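Profilin (Schizosaccharomyces pombe, PDB 3D9Y) binds monomeric actin, preventing its polymerization at high concentration and enhancing it at low, interacts with the lipid PIP2, and is essential for cytokinesis in fission yeast. Local coordinates at residues 47-51 and 75-79; 22-26 and 92-97; 11-17 and 110-115. All blocks are in the same frame, centred on the assembly; numbering follows the deposited sequence.

Contact 1: residues 47-51 and 75-79; sequences LAAGF and EGRSI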
# COMPACT_ATOMS: atom_id res chain seq x y z
N LEU A 47 9.28 -4.14 1.19
CA LEU A 47 7.86 -4.45 1.07
C LEU A 47 7.65 -5.53 0.01
O LEU A 47 6.88 -6.47 0.21
CB LEU A 47 7.06 -3.18 0.74
CG LEU A 47 5.55 -3.30 0.63
CD1 LEU A 47 4.92 -3.70 1.95
CD2 LEU A 47 4.94 -2.00 0.12
N ALA A 48 8.36 -5.40 -1.11
CA ALA A 48 8.28 -6.38 -2.19
C ALA A 48 8.70 -7.77 -1.70
O ALA A 48 8.04 -8.77 -1.98
CB ALA A 48 9.11 -5.94 -3.39
N ALA A 49 9.81 -7.83 -0.96
CA ALA A 49 10.27 -9.09 -0.36
C ALA A 49 9.24 -9.66 0.63
O ALA A 49 9.09 -10.88 0.73
CB ALA A 49 11.61 -8.89 0.33
N GLY A 50 8.54 -8.78 1.35
CA GLY A 50 7.47 -9.19 2.26
C GLY A 50 6.38 -10.04 1.63
O GLY A 50 5.91 -11.00 2.22
N PHE A 51 5.96 -9.68 0.42
CA PHE A 51 4.91 -10.44 -0.25
C PHE A 51 5.37 -11.86 -0.59
O PHE A 51 4.55 -12.77 -0.71
CB PHE A 51 4.42 -9.71 -1.50
CG PHE A 51 3.58 -8.51 -1.19
CD1 PHE A 51 2.27 -8.67 -0.75
CD2 PHE A 51 4.10 -7.23 -1.31
CE1 PHE A 51 1.48 -7.55 -0.46
CE2 PHE A 51 3.30 -6.11 -1.02
CZ PHE A 51 2.01 -6.28 -0.58
N GLU A 75 -0.52 -11.71 3.94
CA GLU A 75 -0.68 -12.87 3.07
C GLU A 75 -0.04 -12.51 1.71
O GLU A 75 0.54 -11.41 1.55
CB GLU A 75 -2.17 -13.22 2.88
CG GLU A 75 -3.13 -12.75 3.96
CD GLU A 75 -4.59 -12.72 3.52
OE1 GLU A 75 -4.96 -11.88 2.66
OE2 GLU A 75 -5.38 -13.53 4.05
N GLY A 76 -0.17 -13.40 0.74
CA GLY A 76 0.51 -13.25 -0.55
C GLY A 76 0.12 -12.04 -1.37
O GLY A 76 0.86 -11.64 -2.28
N ARG A 77 -1.06 -11.50 -1.11
CA ARG A 77 -1.57 -10.36 -1.88
C ARG A 77 -1.80 -9.10 -1.04
O ARG A 77 -1.86 -8.00 -1.58
CB ARG A 77 -2.89 -10.76 -2.55
CG ARG A 77 -3.80 -9.58 -2.81
CD ARG A 77 -5.04 -9.93 -3.54
NE ARG A 77 -5.37 -8.85 -4.47
CZ ARG A 77 -4.98 -8.82 -5.74
NH1 ARG A 77 -4.22 -9.78 -6.27
NH2 ARG A 77 -5.34 -7.79 -6.50
N SER A 78 -1.90 -9.26 0.28
CA SER A 78 -2.36 -8.17 1.15
C SER A 78 -1.49 -8.10 2.41
O SER A 78 -1.29 -9.11 3.09
CB SER A 78 -3.82 -8.43 1.54
OG SER A 78 -4.66 -8.53 0.41
N ILE A 79 -0.95 -6.91 2.69
CA ILE A 79 -0.18 -6.61 3.91
C ILE A 79 -0.76 -5.32 4.51
O ILE A 79 -0.72 -4.28 3.86
CB ILE A 79 1.31 -6.41 3.61
CG1 ILE A 79 1.93 -7.74 3.16
CG2 ILE A 79 2.06 -5.86 4.86
CD1 ILE A 79 3.32 -7.63 2.62
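Ile79 CD1 lies over the face of the Phe51 ring, 3.6 Å from its centroid and only 10° off the ring normal, a CH-pi contact in which the methyl sits over the middle of the face and joins strand to helix. Two torsions of Ile79 set this up: CG1 stands opposite the carbonyl carbon, and the chain then runs on nearly straight (chi2 170°), giving CD1 its full reach. The same methyl also touches the helix itself, with Gly50 C at 4.0 Å from Ile79 CD1; a CB on Gly50 would probably crowd that methyl and Leu47 O, consistent with a glycine here. Leu47, one turn earlier in the helix, adds a looser apolar contact, its CD1 4.3 Å from Ile79 CD1.

Carbonyls of the turn reach the CD1-CE1 side of the ring, obliquely and from the side of its plane away from Ile79 CD1. Phe51 CD1 lies 3.6 Å from Gly76 O, and Phe51 CE1 lies 3.6 Å from Arg77 O, whereas Ser78 N comes to the ring edge near its plane. The two segments meet by packing alone. What positions these carbonyls is the tight turn of the hairpin between strands 67-74 and 78-83, closed by the bond from Glu75 N to Ser78 O (2.8 Å).

Beyond this shell, helix 41-52 lies across the sheet: Phe51 also packs on Cys90, Ala92 and Ile97, and Leu47 on Cys90, Ile97, Val99 and Leu64. Ser78 OG bonds instead to Glu116, and the Arg77 side chain rests on Ala119 and Val123, so the start of strand 78-83 is held between helix 41-52 and helix 108-125.

Contact 2: residues 22-26 and 92-97; sequences IVSRA and ATKLCI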
# COMPACT_ATOMS: atom_id res chain seq x y z
N ILE A 22 2.11 4.08 -5.62
CA ILE A 22 2.07 2.88 -6.46
C ILE A 22 3.50 2.54 -6.83
O ILE A 22 4.24 3.39 -7.30
CB ILE A 22 1.22 3.09 -7.72
CG1 ILE A 22 -0.21 3.47 -7.32
CG2 ILE A 22 1.26 1.83 -8.60
CD1 ILE A 22 -1.11 3.88 -8.46
N VAL A 23 3.89 1.29 -6.57
CA VAL A 23 5.29 0.87 -6.73
C VAL A 23 5.37 -0.45 -7.50
O VAL A 23 4.40 -1.19 -7.58
CB VAL A 23 5.99 0.74 -5.34
CG1 VAL A 23 5.88 2.04 -4.56
CG2 VAL A 23 5.39 -0.37 -4.53
N SER A 24 6.54 -0.75 -8.07
CA SER A 24 6.72 -1.99 -8.82
C SER A 24 6.67 -3.23 -7.92
O SER A 24 7.25 -3.22 -6.84
CB SER A 24 8.06 -1.96 -9.57
OG SER A 24 8.31 -3.21 -10.19
N ARG A 25 5.98 -4.29 -8.37
CA ARG A 25 5.95 -5.57 -7.64
C ARG A 25 7.36 -6.13 -7.40
O ARG A 25 7.59 -6.82 -6.40
CB ARG A 25 5.13 -6.64 -8.40
CG ARG A 25 4.06 -7.35 -7.58
CD ARG A 25 4.59 -8.42 -6.68
NE ARG A 25 3.53 -9.30 -6.17
CZ ARG A 25 3.72 -10.38 -5.41
NH1 ARG A 25 4.95 -10.76 -5.06
NH2 ARG A 25 2.68 -11.11 -5.00
N ALA A 26 8.28 -5.85 -8.32
CA ALA A 26 9.67 -6.31 -8.20
C ALA A 26 10.49 -5.48 -7.20
O ALA A 26 11.61 -5.86 -6.87
CB ALA A 26 10.35 -6.30 -9.57
N ALA A 92 -0.87 -6.16 -3.60
CA ALA A 92 -0.08 -6.48 -4.79
C ALA A 92 -0.97 -6.87 -5.97
O ALA A 92 -1.94 -7.62 -5.83
CB ALA A 92 0.91 -7.59 -4.46
N THR A 93 -0.62 -6.36 -7.15
CA THR A 93 -1.24 -6.77 -8.42
C THR A 93 -0.23 -7.64 -9.16
O THR A 93 0.74 -8.12 -8.56
CB THR A 93 -1.68 -5.55 -9.27
OG1 THR A 93 -0.53 -4.82 -9.73
CG2 THR A 93 -2.57 -4.62 -8.47
N LYS A 94 -0.43 -7.87 -10.46
CA LYS A 94 0.52 -8.67 -11.23
C LYS A 94 1.87 -7.97 -11.30
O LYS A 94 2.91 -8.60 -11.11
CB LYS A 94 -0.02 -8.94 -12.63
CG LYS A 94 0.77 -9.99 -13.39
CD LYS A 94 0.19 -10.26 -14.78
CE LYS A 94 0.59 -9.19 -15.79
NZ LYS A 94 0.09 -9.48 -17.17
N LEU A 95 1.84 -6.67 -11.57
CA LEU A 95 3.05 -5.88 -11.81
C LEU A 95 3.34 -4.80 -10.76
O LEU A 95 4.43 -4.23 -10.78
CB LEU A 95 2.95 -5.23 -13.19
CG LEU A 95 2.73 -6.17 -14.38
CD1 LEU A 95 2.68 -5.38 -15.67
CD2 LEU A 95 3.81 -7.25 -14.46
N CYS A 96 2.40 -4.52 -9.86
CA CYS A 96 2.56 -3.43 -8.89
C CYS A 96 2.07 -3.74 -7.47
O CYS A 96 1.47 -4.80 -7.20
CB CYS A 96 1.91 -2.14 -9.39
SG CYS A 96 0.96 -2.29 -10.94
N ILE A 97 2.38 -2.82 -6.56
CA ILE A 97 1.83 -2.79 -5.22
C ILE A 97 1.20 -1.42 -4.96
O ILE A 97 1.86 -0.40 -5.11
CB ILE A 97 2.91 -3.01 -4.14
CG1 ILE A 97 3.66 -4.33 -4.37
CG2 ILE A 97 2.30 -2.96 -2.75
CD1 ILE A 97 5.04 -4.37 -3.74
O HOH W 1 0.84 -10.80 -7.50
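Antiparallel strands 19-24 and 96-102 are neighbours in the seven-stranded profilin sheet, the second and third counted from its 30-33 edge, and Val23 and Ile97 form the hydrogen-bonded pair of their ladder. Val23 N gives to Ile97 O at 3.0 Å, and Ile97 N returns a bond to Val23 O at 2.8 Å. Both side chains lie on the same face and cross at a slant, Val23 CG2 coming to 3.6 Å from Ile97 CB. The Val23 torsion (chi1 -55°) wedges CG2 between the backbone N and the carbonyl carbon, and this methyl is the branch that does the touching. On the other face, Ile22 CG2 makes a looser contact with Cys96 CB.

Past the last strand residue the ladder continues in altered form. The N-H of Arg25 points almost straight at Leu95 O (2.9 Å, 174° at the hydrogen), yet it meets that oxygen from above the carbonyl plane, consistent with the chain leaving the strand. The Arg25 side chain, bent at chi2 (-78°), then runs over the turn 92-96: its CG lies 3.5 Å from Thr93 O and its NE 3.6 Å from Ala92 CB. A water accepts a weak bond from Arg25 NH2 and donates to Thr93 O, bridging guanidinium and turn.

A hydroxyl braces the turn next to each strand. Thr93 OG1 accepts from Cys96 N (2.9 Å) in an ST motif and is also bonded to Tyr127 O; Ser24 OG accepts from Ala26 N in an ST turn and is also bonded to Asp28.

The face bearing Val23 and Ile97 is covered by helix 41-52 through Ile44 and Phe51. Behind it, Trp3 of helix 3-12 lies on Ile22 and Cys96, and Thr93 packs against Ala119, Leu122 and Val123 of helix 108-125.

Contact 3: residues 11-17 and 110-115; sequences LLGTGKI and EAAKIT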
# COMPACT_ATOMS: atom_id res chain seq x y z
N LEU A 11 -7.59 7.16 -5.41
CA LEU A 11 -7.41 6.88 -3.99
C LEU A 11 -7.66 8.11 -3.12
O LEU A 11 -8.60 8.13 -2.33
CB LEU A 11 -6.03 6.26 -3.74
CG LEU A 11 -5.81 4.91 -4.43
CD1 LEU A 11 -4.37 4.43 -4.32
CD2 LEU A 11 -6.75 3.84 -3.90
N LEU A 12 -6.84 9.15 -3.25
CA LEU A 12 -7.07 10.38 -2.47
C LEU A 12 -8.44 11.02 -2.73
O LEU A 12 -9.05 11.60 -1.81
CB LEU A 12 -5.97 11.42 -2.72
CG LEU A 12 -4.53 11.04 -2.41
CD1 LEU A 12 -3.63 12.25 -2.49
CD2 LEU A 12 -4.42 10.40 -1.08
N GLY A 13 -8.94 10.92 -3.97
CA GLY A 13 -10.20 11.53 -4.34
C GLY A 13 -11.41 10.95 -3.62
O GLY A 13 -12.48 11.56 -3.62
N THR A 14 -11.25 9.78 -3.01
CA THR A 14 -12.33 9.15 -2.25
C THR A 14 -12.63 9.85 -0.93
O THR A 14 -13.72 9.69 -0.38
CB THR A 14 -12.02 7.69 -1.91
OG1 THR A 14 -10.93 7.64 -0.97
CG2 THR A 14 -11.70 6.90 -3.18
N GLY A 15 -11.65 10.57 -0.37
CA GLY A 15 -11.81 11.19 0.95
C GLY A 15 -11.54 10.25 2.12
O GLY A 15 -11.60 10.67 3.27
N LYS A 16 -11.21 8.99 1.83
CA LYS A 16 -10.99 7.97 2.86
C LYS A 16 -9.51 7.60 3.02
O LYS A 16 -9.12 6.98 4.02
CB LYS A 16 -11.78 6.70 2.52
CG LYS A 16 -13.26 6.90 2.15
CD LYS A 16 -14.15 7.15 3.33
CE LYS A 16 -15.63 7.11 2.89
NZ LYS A 16 -16.57 7.24 4.02
N ILE A 17 -8.70 7.92 2.02
CA ILE A 17 -7.29 7.58 1.97
C ILE A 17 -6.55 8.88 1.79
O ILE A 17 -6.77 9.57 0.81
CB ILE A 17 -7.00 6.65 0.79
CG1 ILE A 17 -7.61 5.27 1.09
CG2 ILE A 17 -5.49 6.54 0.52
CD1 ILE A 17 -7.71 4.35 -0.13
N GLU A 110 -12.93 0.10 5.25
CA GLU A 110 -13.14 1.02 4.12
C GLU A 110 -11.91 1.19 3.25
O GLU A 110 -11.99 1.05 2.05
CB GLU A 110 -13.58 2.40 4.60
CG GLU A 110 -15.03 2.51 4.96
CD GLU A 110 -15.37 3.91 5.44
OE1 GLU A 110 -14.75 4.35 6.44
OE2 GLU A 110 -16.24 4.55 4.81
N ALA A 111 -10.77 1.50 3.87
CA ALA A 111 -9.53 1.69 3.12
C ALA A 111 -9.11 0.40 2.44
O ALA A 111 -8.69 0.41 1.28
CB ALA A 111 -8.42 2.20 4.03
N ALA A 112 -9.25 -0.73 3.14
CA ALA A 112 -8.97 -2.02 2.52
C ALA A 112 -9.86 -2.29 1.31
O ALA A 112 -9.38 -2.71 0.26
CB ALA A 112 -9.12 -3.14 3.53
N LYS A 113 -11.16 -2.06 1.45
CA LYS A 113 -12.11 -2.36 0.37
C LYS A 113 -11.80 -1.53 -0.88
O LYS A 113 -11.75 -2.06 -1.99
CB LYS A 113 -13.56 -2.11 0.82
CG LYS A 113 -14.11 -3.23 1.72
CD LYS A 113 -15.31 -2.77 2.56
CE LYS A 113 -15.67 -3.78 3.64
NZ LYS A 113 -16.45 -3.18 4.77
N ILE A 114 -11.52 -0.25 -0.68
CA ILE A 114 -11.18 0.63 -1.80
C ILE A 114 -9.89 0.17 -2.50
O ILE A 114 -9.85 0.03 -3.73
CB ILE A 114 -11.03 2.10 -1.31
CG1 ILE A 114 -12.40 2.65 -0.94
CG2 ILE A 114 -10.36 3.00 -2.38
CD1 ILE A 114 -12.37 3.83 -0.02
N THR A 115 -8.85 -0.09 -1.71
CA THR A 115 -7.52 -0.42 -2.26
C THR A 115 -7.52 -1.81 -2.90
O THR A 115 -6.97 -1.98 -4.00
CB THR A 115 -6.40 -0.16 -1.27
OG1 THR A 115 -6.49 1.05 -0.61
CG2 THR A 115 -5.12 -0.60 -1.67
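Lys16 meets helix 108-125 twice, its methylenes packing on Ile114 and its amine pairing with Glu110. Its CB and CG cross Ile114 at about a right angle, each 3.9 Å from Ile114 CD1, before a bend at chi2 (-77°) swings the rest of the chain toward Glu110. There NZ forms a salt bridge with Glu110 OE2 (2.8 Å), met on the syn side and 26° out of the carboxylate plane. This is the junction of the two terminal helices of the profilin fold, helix 3-12 with its exit loop packing beside helix 108-125. With an alanine in place of Lys16, Glu110 OE2 would probably lose its charged mate and Ile114 CD1 part of its apolar cover. The second carboxylate oxygen, Glu110 OE1, accepts from Leu107 N, which steadies the group near the start of its helix.

Farther in, the contact is apolar. Ile17 CD1 slides past Ile114 CG2 at 3.7 Å, and Leu11 CD2 approaches the same methyl from helix 3-12. Thr14 helps fix the loop after the helix: its OG1 donates to Leu11 O (2.7 Å) and accepts from Lys16 N in an ST turn, while Gly15, with positive phi, is the first residue to leave helical backbone angles. Thr115 OG1, 3.6 Å from Ile17 CD1, is also bonded to Ser100 OG, and it joins Thr115 N in gripping Ala111 O, the two donors arriving from opposite faces of the carbonyl plane.

How the contacts relate
The six segments are arranged concentrically along the chain: 47-51 with 75-79 falls within the span from 22-26 to 92-97, which in turn falls within that from 11-17 to 110-115. Contacts 1 and 2 are neighbours, their centres 10 Å apart; Arg77 O and Ala92 N (2.9 Å) probably share a sheet hydrogen bond, and Ala48 CB lies 3.5 Å from Arg25 O. Contact 3 stands about 18 Å and 19 Å from the centres of contacts 2 and 1, and touches neither. Contact 1 lays helix 41-52 on one face of the sheet, contact 2 pairs strands 19-24 and 96-102, and contact 3 joins the terminal helices on the other, giving profilin's layered build.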